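Local coordinates for uncharacterized protein TP-0789 domain-containing protein (Desulfovibrio piger ATCC 29098, PDB 4Z48), which is of unknown function but belongs to the DUF1329 family with a LolA-like fold, which suggests a role in binding or carrying lipids or lipoproteins, at residues 8-20 against 127-139. Numbering follows the deposited sequence.
Sequences PVKAGYDLAVRMD and LDDVDEYDYLLQG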
# COMPACT_ATOMS: atom_id res chain seq x y z
N PRO A 8 -4.43 2.49 -26.08
CA PRO A 8 -4.83 2.56 -24.66
C PRO A 8 -3.91 1.79 -23.70
O PRO A 8 -3.94 2.05 -22.49
CB PRO A 8 -6.24 1.96 -24.67
CG PRO A 8 -6.25 1.03 -25.83
CD PRO A 8 -5.40 1.70 -26.87
N VAL A 9 -3.12 0.85 -24.23
CA VAL A 9 -2.15 0.04 -23.47
C VAL A 9 -0.93 0.94 -23.15
O VAL A 9 -0.49 0.99 -22.01
CB VAL A 9 -1.75 -1.23 -24.28
CG1 VAL A 9 -0.59 -1.98 -23.61
CG2 VAL A 9 -2.94 -2.16 -24.47
N LYS A 10 -0.37 1.60 -24.18
CA LYS A 10 0.76 2.52 -24.02
C LYS A 10 0.31 3.73 -23.18
O LYS A 10 1.06 4.15 -22.30
CB LYS A 10 1.28 2.95 -25.39
CG LYS A 10 2.53 3.83 -25.35
CD LYS A 10 2.78 4.49 -26.72
CE LYS A 10 3.84 5.56 -26.69
NZ LYS A 10 3.37 6.82 -26.06
N ALA A 11 -0.89 4.30 -23.44
CA ALA A 11 -1.42 5.43 -22.66
C ALA A 11 -1.60 5.05 -21.17
O ALA A 11 -1.39 5.88 -20.30
CB ALA A 11 -2.74 5.92 -23.24
N GLY A 12 -2.01 3.80 -20.91
CA GLY A 12 -2.19 3.31 -19.55
C GLY A 12 -0.86 3.25 -18.84
O GLY A 12 -0.74 3.75 -17.71
N TYR A 13 0.19 2.75 -19.55
CA TYR A 13 1.54 2.66 -18.99
C TYR A 13 2.10 4.07 -18.72
O TYR A 13 2.69 4.28 -17.66
CB TYR A 13 2.48 1.84 -19.90
CG TYR A 13 3.94 1.87 -19.51
CD1 TYR A 13 4.47 0.92 -18.64
CD2 TYR A 13 4.82 2.81 -20.05
CE1 TYR A 13 5.82 0.93 -18.29
CE2 TYR A 13 6.17 2.83 -19.71
CZ TYR A 13 6.66 1.88 -18.83
OH TYR A 13 8.00 1.91 -18.50
N ASP A 14 1.91 5.02 -19.67
CA ASP A 14 2.41 6.39 -19.55
C ASP A 14 1.81 7.10 -18.31
O ASP A 14 2.53 7.78 -17.58
CB ASP A 14 2.19 7.17 -20.84
CG ASP A 14 3.15 6.70 -21.94
OD1 ASP A 14 4.11 5.95 -21.62
OD2 ASP A 14 2.94 7.06 -23.10
N LEU A 15 0.50 6.87 -18.05
CA LEU A 15 -0.18 7.39 -16.86
C LEU A 15 0.41 6.79 -15.59
O LEU A 15 0.74 7.54 -14.67
CB LEU A 15 -1.69 7.14 -16.91
CG LEU A 15 -2.49 7.58 -15.68
CD1 LEU A 15 -2.44 9.09 -15.51
CD2 LEU A 15 -3.90 7.09 -15.76
N ALA A 16 0.57 5.44 -15.56
CA ALA A 16 1.16 4.74 -14.42
C ALA A 16 2.55 5.33 -14.07
O ALA A 16 2.84 5.49 -12.90
CB ALA A 16 1.27 3.25 -14.72
N VAL A 17 3.35 5.71 -15.08
CA VAL A 17 4.68 6.31 -14.94
C VAL A 17 4.56 7.69 -14.27
O VAL A 17 5.30 7.96 -13.32
CB VAL A 17 5.44 6.39 -16.30
CG1 VAL A 17 6.66 7.31 -16.24
CG2 VAL A 17 5.84 5.01 -16.80
N ARG A 18 3.64 8.54 -14.75
CA ARG A 18 3.36 9.88 -14.19
C ARG A 18 2.94 9.77 -12.72
O ARG A 18 3.40 10.56 -11.88
CB ARG A 18 2.28 10.62 -14.99
CG ARG A 18 2.72 11.10 -16.37
CD ARG A 18 1.89 12.28 -16.84
NE ARG A 18 0.52 11.92 -17.21
CZ ARG A 18 -0.57 12.62 -16.89
NH1 ARG A 18 -0.46 13.74 -16.18
NH2 ARG A 18 -1.77 12.21 -17.28
N MSE A 19 2.09 8.78 -12.40
CA MSE A 19 1.63 8.51 -11.05
C MSE A 19 2.80 8.18 -10.13
O MSE A 19 2.80 8.55 -8.96
CB MSE A 19 0.63 7.34 -11.05
CG MSE A 19 -0.68 7.66 -11.73
SE MSE A 19 -1.81 6.07 -11.83
CE MSE A 19 -2.19 5.72 -9.92
N ASP A 20 3.77 7.41 -10.64
CA ASP A 20 4.96 6.97 -9.90
C ASP A 20 5.91 8.18 -9.64
O ASP A 20 6.73 8.11 -8.73
CB ASP A 20 5.67 5.83 -10.67
CG ASP A 20 6.81 5.14 -9.94
OD1 ASP A 20 6.70 4.93 -8.71
OD2 ASP A 20 7.84 4.84 -10.60
N LEU A 127 2.91 0.32 -3.90
CA LEU A 127 1.65 0.36 -4.64
C LEU A 127 1.86 0.79 -6.12
O LEU A 127 0.98 0.54 -6.95
CB LEU A 127 0.64 1.30 -3.92
CG LEU A 127 -0.81 1.45 -4.45
CD1 LEU A 127 -1.54 0.13 -4.56
CD2 LEU A 127 -1.62 2.38 -3.56
N ASP A 128 3.03 1.39 -6.45
CA ASP A 128 3.26 1.90 -7.79
C ASP A 128 4.52 1.30 -8.48
O ASP A 128 5.31 2.05 -9.07
CB ASP A 128 3.31 3.44 -7.76
CG ASP A 128 1.96 4.08 -7.46
OD1 ASP A 128 1.09 4.11 -8.37
OD2 ASP A 128 1.77 4.54 -6.31
N ASP A 129 4.67 -0.04 -8.44
CA ASP A 129 5.77 -0.75 -9.12
C ASP A 129 5.33 -0.97 -10.57
O ASP A 129 4.82 -2.03 -10.93
CB ASP A 129 6.08 -2.07 -8.39
CG ASP A 129 7.50 -2.57 -8.55
OD1 ASP A 129 7.97 -2.67 -9.71
OD2 ASP A 129 8.14 -2.90 -7.52
N VAL A 130 5.48 0.11 -11.40
CA VAL A 130 5.00 0.27 -12.78
C VAL A 130 5.28 -0.97 -13.67
O VAL A 130 4.37 -1.40 -14.41
CB VAL A 130 5.55 1.57 -13.43
CG1 VAL A 130 5.27 1.62 -14.92
CG2 VAL A 130 4.95 2.81 -12.77
N ASP A 131 6.48 -1.54 -13.60
CA ASP A 131 6.84 -2.64 -14.50
C ASP A 131 6.39 -4.03 -14.00
O ASP A 131 6.73 -5.05 -14.61
CB ASP A 131 8.35 -2.60 -14.82
CG ASP A 131 8.77 -1.39 -15.64
OD1 ASP A 131 8.12 -1.10 -16.68
OD2 ASP A 131 9.76 -0.73 -15.27
N GLU A 132 5.55 -4.09 -12.97
CA GLU A 132 5.03 -5.38 -12.55
C GLU A 132 3.67 -5.66 -13.22
O GLU A 132 3.16 -6.78 -13.11
CB GLU A 132 4.94 -5.48 -11.02
CG GLU A 132 6.29 -5.57 -10.33
CD GLU A 132 6.26 -6.10 -8.91
OE1 GLU A 132 5.38 -5.70 -8.13
OE2 GLU A 132 7.17 -6.89 -8.57
N TYR A 133 3.15 -4.68 -14.00
CA TYR A 133 1.82 -4.76 -14.60
C TYR A 133 1.72 -4.38 -16.07
O TYR A 133 2.54 -3.65 -16.60
CB TYR A 133 0.87 -3.79 -13.84
CG TYR A 133 0.87 -3.95 -12.34
CD1 TYR A 133 1.77 -3.24 -11.54
CD2 TYR A 133 -0.03 -4.81 -11.71
CE1 TYR A 133 1.78 -3.39 -10.15
CE2 TYR A 133 -0.03 -4.96 -10.32
CZ TYR A 133 0.89 -4.27 -9.55
OH TYR A 133 0.90 -4.42 -8.18
N ASP A 134 0.64 -4.83 -16.70
CA ASP A 134 0.14 -4.44 -18.02
C ASP A 134 -1.01 -3.49 -17.77
O ASP A 134 -1.83 -3.74 -16.89
CB ASP A 134 -0.31 -5.67 -18.81
CG ASP A 134 0.84 -6.57 -19.19
OD1 ASP A 134 1.81 -6.07 -19.78
OD2 ASP A 134 0.78 -7.77 -18.85
N TYR A 135 -1.10 -2.41 -18.53
CA TYR A 135 -2.13 -1.40 -18.32
C TYR A 135 -3.13 -1.30 -19.43
O TYR A 135 -2.84 -1.66 -20.56
CB TYR A 135 -1.47 -0.03 -18.10
CG TYR A 135 -0.52 -0.04 -16.92
CD1 TYR A 135 -1.00 0.11 -15.62
CD2 TYR A 135 0.84 -0.30 -17.09
CE1 TYR A 135 -0.15 0.02 -14.53
CE2 TYR A 135 1.70 -0.37 -16.01
CZ TYR A 135 1.20 -0.20 -14.72
OH TYR A 135 2.02 -0.30 -13.63
N LEU A 136 -4.29 -0.73 -19.10
CA LEU A 136 -5.29 -0.39 -20.10
C LEU A 136 -6.07 0.89 -19.63
O LEU A 136 -6.82 0.86 -18.66
CB LEU A 136 -6.21 -1.58 -20.36
CG LEU A 136 -7.28 -1.49 -21.45
CD1 LEU A 136 -6.66 -1.32 -22.85
CD2 LEU A 136 -8.16 -2.73 -21.40
N LEU A 137 -5.81 2.02 -20.30
CA LEU A 137 -6.52 3.25 -20.01
C LEU A 137 -7.94 3.12 -20.64
O LEU A 137 -8.06 3.06 -21.86
CB LEU A 137 -5.77 4.50 -20.55
CG LEU A 137 -6.46 5.84 -20.33
CD1 LEU A 137 -6.60 6.14 -18.84
CD2 LEU A 137 -5.71 6.97 -21.02
N GLN A 138 -8.98 3.08 -19.80
CA GLN A 138 -10.37 2.83 -20.21
C GLN A 138 -11.14 4.08 -20.51
O GLN A 138 -12.16 4.02 -21.20
CB GLN A 138 -11.11 2.00 -19.15
CG GLN A 138 -10.56 0.59 -18.99
CD GLN A 138 -10.93 -0.35 -20.13
OE1 GLN A 138 -11.09 0.05 -21.29
NE2 GLN A 138 -11.11 -1.61 -19.79
N GLY A 139 -10.65 5.20 -20.03
CA GLY A 139 -11.27 6.48 -20.29
C GLY A 139 -11.28 7.36 -19.07
O GLY A 139 -10.34 7.32 -18.27
O HOH W 1 1.99 3.70 -10.92
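A16 CB makes a CH-pi contact over one face of the Y135 ring, 3.7 Å from the ring centroid and offset toward the rim. With CG anti to the carbonyl carbon (chi1 -59°), the ring runs along the helix, and Y135 CB comes within 3.4 Å of G12 C. This close approach of strand to helix occurs where G12 has no side chain. Y135 OH then bonds V130 O at 2.7 Å, in the carbonyl plane and on a lone pair, which fixes the far end of the ring against the 3-10 turn.

Apolar packing continues on both sides of this tyrosine. V130 pushes CG1 against Y13 CE1 (3.5 Å) and V17 CG2, while its other methyl, CG2, meets A16 and D20 CB. Further along, L137 CD2 reaches A11 CB, and P8 and L136 lie side by side.

A polar atom meets the Y13 ring at its edge: D131 OD1 lies near the ring plane, 3.5 Å from Y13 CE1.

One direct hydrogen bond joins the backbones: L137 N to P8 O, 2.9 Å and nearly straight at 173°. P8 O also accepts G12 N, from the opposite face of its carbonyl plane. Near the other end of the contact, a water donates to both A16 O and D128 OD1, the latter also salt-bridged to R177.

Helix 8-20 thus crosses residues 133-139, the first part of edge strand 133-143, at 102°, with L15 and M19 reaching on to strand 146-155: an N-terminal helix packed across an antiparallel sheet, consistent with the LolA-like fold.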